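Local coordinates for protein branched-chain phosphotransacylase (Enterococcus faecalis, PDB 1YCO) that probably transfers branched-chain acyl groups between coenzyme A and phosphate, at residues 189-192 with 193-197; 223-226 with 227-231; 116-119 with 120-124. One frame throughout, in Å; residues are numbered along the deposited sequence.

Contact 1 (189-192 with 193-197); sequences LSLD and LATSE. With PO4 (phosphate ion), chain C.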
loop_
_atom_site.group_PDB
_atom_site.type_symbol
_atom_site.label_atom_id
_atom_site.label_comp_id
_atom_site.label_asym_id
_atom_site.label_seq_id
_atom_site.Cartn_x
_atom_site.Cartn_y
_atom_site.Cartn_z
ATOM N N LEU A 189 4.318 -13.696 -2.065
ATOM C CA LEU A 189 3.231 -13.865 -1.121
ATOM C C LEU A 189 2.455 -12.565 -1.131
ATOM O O LEU A 189 3.037 -11.486 -1.230
ATOM C CB LEU A 189 3.726 -14.119 0.303
ATOM C CG LEU A 189 3.742 -15.527 0.884
ATOM C CD1 LEU A 189 3.924 -15.418 2.393
ATOM C CD2 LEU A 189 2.431 -16.269 0.577
ATOM N N SER A 190 1.138 -12.691 -1.026
ATOM C CA SER A 190 0.247 -11.556 -1.001
ATOM C C SER A 190 0.110 -11.126 0.448
ATOM O O SER A 190 0.241 -11.947 1.357
ATOM C CB SER A 190 -1.108 -11.972 -1.548
ATOM O OG SER A 190 -1.624 -13.032 -0.764
ATOM N N LEU A 191 -0.171 -9.843 0.656
ATOM C CA LEU A 191 -0.326 -9.274 1.995
ATOM C C LEU A 191 -1.267 -10.072 2.905
ATOM O O LEU A 191 -0.944 -10.339 4.056
ATOM C CB LEU A 191 -0.822 -7.817 1.887
ATOM C CG LEU A 191 -1.020 -7.009 3.176
ATOM C CD1 LEU A 191 0.335 -6.649 3.764
ATOM C CD2 LEU A 191 -1.820 -5.734 2.887
ATOM N N ASP A 192 -2.439 -10.442 2.408
ATOM C CA ASP A 192 -3.367 -11.202 3.253
ATOM C C ASP A 192 -2.803 -12.582 3.618
ATOM O O ASP A 192 -2.874 -12.992 4.775
ATOM C CB ASP A 192 -4.719 -11.349 2.558
ATOM C CG ASP A 192 -4.584 -11.891 1.167
ATOM O OD1 ASP A 192 -3.423 -12.010 0.714
ATOM O OD2 ASP A 192 -5.616 -12.190 0.521
ATOM N N LEU A 193 -2.255 -13.300 2.639
ATOM C CA LEU A 193 -1.676 -14.611 2.933
ATOM C C LEU A 193 -0.459 -14.497 3.866
ATOM O O LEU A 193 -0.072 -15.462 4.537
ATOM C CB LEU A 193 -1.281 -15.352 1.647
ATOM C CG LEU A 193 -2.497 -15.832 0.821
ATOM C CD1 LEU A 193 -2.058 -16.319 -0.552
ATOM C CD2 LEU A 193 -3.217 -16.934 1.583
ATOM N N ALA A 194 0.121 -13.305 3.930
ATOM C CA ALA A 194 1.271 -13.085 4.784
ATOM C C ALA A 194 0.924 -12.710 6.235
ATOM O O ALA A 194 1.632 -13.100 7.177
ATOM C CB ALA A 194 2.162 -12.013 4.179
ATOM N N THR A 195 -0.178 -11.989 6.411
ATOM C CA THR A 195 -0.588 -11.494 7.718
ATOM C C THR A 195 -1.928 -11.968 8.285
ATOM O O THR A 195 -2.249 -11.650 9.427
ATOM C CB THR A 195 -0.659 -9.969 7.681
ATOM O OG1 THR A 195 -1.613 -9.584 6.683
ATOM C CG2 THR A 195 0.707 -9.363 7.321
ATOM N N SER A 196 -2.707 -12.707 7.502
ATOM C CA SER A 196 -4.013 -13.169 7.962
ATOM C C SER A 196 -4.207 -14.677 7.938
ATOM O O SER A 196 -4.479 -15.256 6.879
ATOM C CB SER A 196 -5.117 -12.510 7.128
ATOM O OG SER A 196 -6.395 -12.990 7.502
ATOM N N GLU A 197 -4.077 -15.311 9.101
ATOM C CA GLU A 197 -4.264 -16.762 9.197
ATOM C C GLU A 197 -5.624 -17.176 8.637
ATOM O O GLU A 197 -5.738 -18.203 7.974
ATOM C CB GLU A 197 -4.112 -17.223 10.649
ATOM C CG GLU A 197 -2.699 -17.012 11.160
ATOM C CD GLU A 197 -2.452 -17.617 12.533
ATOM O OE1 GLU A 197 -3.175 -17.254 13.487
ATOM O OE2 GLU A 197 -1.526 -18.451 12.658
HETATM P P PO4 C . -6.784 -13.656 11.348
HETATM O O1 PO4 C . -6.464 -14.611 10.249
HETATM O O2 PO4 C . -6.477 -12.239 10.894
HETATM O O3 PO4 C . -8.268 -13.751 11.687
HETATM O O4 PO4 C . -5.953 -14.003 12.568
#
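Leu193 lays its branch over the hydroxyl of Ser190, with CD1 3.3 Å from OG, while its CB lies 4.0 Å from CD2 of Leu189; these two leucine side chains cross at about a right angle. The same hydroxyl donates to Asp192 OD1 over 2.5 Å and meets that oxygen nearly along its C-O axis. Ser190 is the N-cap of the short helix 191-195, and Asp192 curls back to join it there. With CG tucked between backbone N and carbonyl carbon (chi1 52°), OD1 also accepts from Leu193 N, 2.6 Å away and above the carboxylate plane. Two donors thus hold OD1 and restrict the turning of the carboxylate, while OD2 faces the second subunit, where Lys229 forms a long, weak ion pair with it. At the other end of the turn, Leu191 O takes two bonds from Thr195: its backbone N, and its OG1 at 2.8 Å, which stands above the carbonyl plane. A 2.7 Å bond from Ser196 N to Asp192 O finishes the turn. Ser196 OG accepts the backbone N-H of Ala199, so Ser196 is the N-cap of helix 197-202, and OG is also bonded, at 3.2 Å, to O1 of a phosphate ion that probably came from the crystallisation liquor. The short helix directly follows strand 184-189: Ala194 rests on Ala152 and Leu154 of strand 150-154, Thr195 and Leu191 touch Leu216 of strand 215-217, and Leu191, Asp192, Thr195 and Ser196 pack on Ser230, Leu233 and Phe234 of the second subunit.

Contact 2 (223-226 with 227-231); sequences VGNC and LYKSL
Lys229 reaches back one turn along the helix to the amide of Asn225. Its CG lies beside the backbone N and the chain stays extended until it bends at the last torsion, chi4 -55°. CE comes to the far end of the amide almost midway between its two heteroatoms, 3.1 Å from Asn225 OD1 and 3.2 Å from Asn225 ND2, and the two side chains cross obliquely. Asn225 meets it by swinging CG opposite to the backbone N, chi1 176°, so that the amide stands out from the helix. Beneath this pair, Lys229 N donates to Asn225 O at 2.9 Å in a nearly straight bond (178°). It is one of the successive i to i+4 bonds, from Leu227, Tyr228, Lys229 and Ser230, that define regular alpha-helix 221-234, which follows strand 215-217 and lies at the dimer interface. Tyr228 brings CB to 3.1 Å from Gly224 O, but its ring swings outward to touch Cys119 and Ala104. On the interface side, Cys226 packs on Leu227 of the second subunit. Ser230 lodges CB 3.0 Å from Cys226 O, and its OG is hydrogen-bonded to the Ser230 OG of the second subunit.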
loop_
_atom_site.group_PDB
_atom_site.type_symbol
_atom_site.label_atom_id
_atom_site.label_comp_id
_atom_site.label_asym_id
_atom_site.label_seq_id
_atom_site.Cartn_x
_atom_site.Cartn_y
_atom_site.Cartn_z
ATOM N N VAL A 223 5.182 0.848 -2.379
ATOM C CA VAL A 223 4.389 -0.164 -1.714
ATOM C C VAL A 223 4.507 0.003 -0.187
ATOM O O VAL A 223 3.507 0.152 0.512
ATOM C CB VAL A 223 4.853 -1.571 -2.160
ATOM C CG1 VAL A 223 4.077 -2.651 -1.435
ATOM C CG2 VAL A 223 4.674 -1.711 -3.669
ATOM N N GLY A 224 5.731 -0.004 0.327
ATOM C CA GLY A 224 5.932 0.151 1.756
ATOM C C GLY A 224 5.342 1.420 2.354
ATOM O O GLY A 224 4.760 1.399 3.447
ATOM N N ASN A 225 5.506 2.532 1.641
ATOM C CA ASN A 225 4.988 3.828 2.073
ATOM C C ASN A 225 3.469 3.791 2.152
ATOM O O ASN A 225 2.876 4.189 3.151
ATOM C CB ASN A 225 5.392 4.937 1.086
ATOM C CG ASN A 225 4.789 6.299 1.444
ATOM O OD1 ASN A 225 5.334 7.024 2.266
ATOM N ND2 ASN A 225 3.655 6.637 0.831
ATOM N N CYS A 226 2.849 3.308 1.086
ATOM C CA CYS A 226 1.402 3.240 1.026
ATOM C C CYS A 226 0.837 2.325 2.105
ATOM O O CYS A 226 -0.168 2.648 2.718
ATOM C CB CYS A 226 0.970 2.765 -0.357
ATOM S SG CYS A 226 -0.761 3.095 -0.745
ATOM N N LEU A 227 1.497 1.196 2.343
ATOM C CA LEU A 227 1.058 0.260 3.352
ATOM C C LEU A 227 1.213 0.929 4.723
ATOM O O LEU A 227 0.313 0.897 5.565
ATOM C CB LEU A 227 1.914 -1.005 3.286
ATOM C CG LEU A 227 1.524 -2.184 4.191
ATOM C CD1 LEU A 227 0.078 -2.619 3.882
ATOM C CD2 LEU A 227 2.475 -3.344 3.943
ATOM N N TYR A 228 2.377 1.541 4.923
ATOM C CA TYR A 228 2.708 2.242 6.151
ATOM C C TYR A 228 1.600 3.230 6.520
ATOM O O TYR A 228 0.995 3.122 7.583
ATOM C CB TYR A 228 4.029 2.998 5.955
ATOM C CG TYR A 228 4.620 3.638 7.190
ATOM C CD1 TYR A 228 5.773 3.117 7.779
ATOM C CD2 TYR A 228 4.047 4.774 7.755
ATOM C CE1 TYR A 228 6.346 3.718 8.903
ATOM C CE2 TYR A 228 4.603 5.386 8.881
ATOM C CZ TYR A 228 5.754 4.856 9.452
ATOM O OH TYR A 228 6.309 5.458 10.568
ATOM N N LYS A 229 1.339 4.182 5.626
ATOM C CA LYS A 229 0.333 5.217 5.851
ATOM C C LYS A 229 -1.072 4.665 5.997
ATOM O O LYS A 229 -1.863 5.150 6.808
ATOM C CB LYS A 229 0.354 6.244 4.713
ATOM C CG LYS A 229 1.682 6.993 4.575
ATOM C CD LYS A 229 1.556 8.200 3.642
ATOM C CE LYS A 229 2.918 8.720 3.160
ATOM N NZ LYS A 229 3.873 9.048 4.260
ATOM N N SER A 230 -1.378 3.656 5.197
ATOM C CA SER A 230 -2.676 3.035 5.243
ATOM C C SER A 230 -2.912 2.397 6.620
ATOM O O SER A 230 -4.022 2.460 7.160
ATOM C CB SER A 230 -2.776 1.989 4.137
ATOM O OG SER A 230 -3.941 1.206 4.296
ATOM N N LEU A 231 -1.864 1.799 7.186
ATOM C CA LEU A 231 -1.960 1.160 8.494
ATOM C C LEU A 231 -2.304 2.155 9.595
ATOM O O LEU A 231 -3.172 1.897 10.417
ATOM C CB LEU A 231 -0.647 0.447 8.841
ATOM C CG LEU A 231 -0.351 -0.792 8.001
ATOM C CD1 LEU A 231 1.052 -1.319 8.305
ATOM C CD2 LEU A 231 -1.412 -1.846 8.271
#

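Contact 3 (116-119 with 120-124); sequences LTDC and AMNIA
At Asp118 the chain leaves strand 113-117 with a positive phi (77°) and bends through Cys119 and Ala120, which carries Asn122 back beside the aspartate. The carboxylate and amide meet obliquely, their planes 67° apart, and a single, very short hydrogen bond joins them: Asn122 ND2 donates to Asp118 OD1 at 2.5 Å with an N-H...O angle of 153°. The donor comes in on the syn side of OD1, and the acceptor lies close to the amide plane of Asn122. The approach is tight, since Asn122 CB is also 3.1 Å from that oxygen. Asp118 reaches it with a first torsion well away from any staggered value, whereas Asn122 keeps CG beside its own backbone N. The other carboxylate oxygen, OD2, lies 3.4 Å from Met121 CB and accepts from the His102 backbone N. Because Asn122 ND2 also donates to Leu100 O, the two side chains tie the turn to the residues around the start of strand 101-107. A water sits between the two main-chain carbonyls, 2.6 Å from Asp118 O and 2.9 Å from Asn122 O; with further acceptors nearby competing for its two protons, the two bonds need not both be made at once. The turn opens the loop that runs from strand 113-117 to helix 127-143. Asp118 packs on Ile133 and Asn122 on Thr129 of that helix, Ala120 and Met121 lean on His102 of the neighbouring antiparallel strand, and Cys119 touches Tyr228 of helix 221-234.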
loop_
_atom_site.group_PDB
_atom_site.type_symbol
_atom_site.label_atom_id
_atom_site.label_comp_id
_atom_site.label_asym_id
_atom_site.label_seq_id
_atom_site.Cartn_x
_atom_site.Cartn_y
_atom_site.Cartn_z
ATOM N N LEU A 116 8.209 -4.057 8.986
ATOM C CA LEU A 116 7.967 -3.685 7.606
ATOM C C LEU A 116 9.259 -3.059 7.120
ATOM O O LEU A 116 9.830 -2.195 7.792
ATOM C CB LEU A 116 6.841 -2.654 7.515
ATOM C CG LEU A 116 6.544 -2.063 6.125
ATOM C CD1 LEU A 116 6.189 -3.153 5.133
ATOM C CD2 LEU A 116 5.404 -1.063 6.251
ATOM N N THR A 117 9.744 -3.475 5.964
ATOM C CA THR A 117 10.968 -2.861 5.553
ATOM C C THR A 117 11.162 -2.336 4.166
ATOM O O THR A 117 10.843 -2.937 3.130
ATOM C CB THR A 117 12.205 -3.714 5.926
ATOM O OG1 THR A 117 13.364 -3.104 5.358
ATOM C CG2 THR A 117 12.074 -5.120 5.426
ATOM N N ASP A 118 11.714 -1.140 4.252
ATOM C CA ASP A 118 12.122 -0.265 3.205
ATOM C C ASP A 118 11.114 0.541 2.443
ATOM O O ASP A 118 10.881 0.324 1.266
ATOM C CB ASP A 118 13.087 -0.971 2.286
ATOM C CG ASP A 118 14.370 -0.176 2.127
ATOM O OD1 ASP A 118 15.253 -0.617 1.355
ATOM O OD2 ASP A 118 14.470 0.899 2.778
ATOM N N CYS A 119 10.571 1.530 3.144
ATOM C CA CYS A 119 9.615 2.454 2.573
ATOM C C CYS A 119 10.138 3.891 2.684
ATOM O O CYS A 119 9.351 4.835 2.792
ATOM C CB CYS A 119 8.292 2.316 3.297
ATOM S SG CYS A 119 8.449 2.029 5.058
ATOM N N ALA A 120 11.468 4.045 2.656
ATOM C CA ALA A 120 12.114 5.360 2.747
ATOM C C ALA A 120 13.519 5.461 2.142
ATOM O O ALA A 120 13.905 6.526 1.654
ATOM C CB ALA A 120 12.171 5.815 4.209
ATOM N N MET A 121 14.282 4.372 2.165
ATOM C CA MET A 121 15.650 4.399 1.649
ATOM C C MET A 121 15.859 3.922 0.206
ATOM O O MET A 121 16.180 4.715 -0.679
ATOM C CB MET A 121 16.584 3.587 2.559
ATOM C CG MET A 121 16.855 4.179 3.941
ATOM S SD MET A 121 17.728 5.790 3.931
ATOM C CE MET A 121 19.380 5.276 3.507
ATOM N N ASN A 122 15.695 2.626 -0.026
ATOM C CA ASN A 122 15.908 2.063 -1.347
ATOM C C ASN A 122 14.672 2.111 -2.231
ATOM O O ASN A 122 13.717 1.380 -2.016
ATOM C CB ASN A 122 16.431 0.636 -1.177
ATOM C CG ASN A 122 17.705 0.591 -0.325
ATOM O OD1 ASN A 122 18.806 0.828 -0.823
ATOM N ND2 ASN A 122 17.550 0.326 0.970
ATOM N N ILE A 123 14.713 2.972 -3.242
ATOM C CA ILE A 123 13.592 3.153 -4.155
ATOM C C ILE A 123 13.013 1.909 -4.812
ATOM O O ILE A 123 11.820 1.626 -4.685
ATOM C CB ILE A 123 13.950 4.128 -5.267
ATOM C CG1 ILE A 123 14.348 5.471 -4.656
ATOM C CG2 ILE A 123 12.735 4.299 -6.223
ATOM C CD1 ILE A 123 14.909 6.459 -5.674
ATOM N N ALA A 124 13.851 1.177 -5.528
ATOM C CA ALA A 124 13.395 -0.014 -6.230
ATOM C C ALA A 124 14.514 -1.045 -6.243
ATOM O O ALA A 124 15.075 -1.365 -7.285
ATOM C CB ALA A 124 12.994 0.353 -7.653
HETATM O O HOH W 1 12.084 -0.680 -0.846
#

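In the fold
Following the chain from its N terminus, contact 3 comes first, turning the end of strand 113-117 into the loop that leads to helix 127-143. Contact 1 then spans the short helix 191-195 from its N-cap Ser190 to the start of helix 197-202, after strand 184-189 of the same mixed sheet, and contact 2 is a stretch within helix 221-234, which follows strand 215-217. The three stand in series, none nesting in or crossing another. Contact 2 lies in the middle spatially: Gly224 and Asn225 pack on Cys119 and Leu227 on Leu116 of contact 3, while Leu227 also meets Leu191 of contact 1. Contacts 1 and 3 do not touch. Contacts 1 and 2 both face the second subunit.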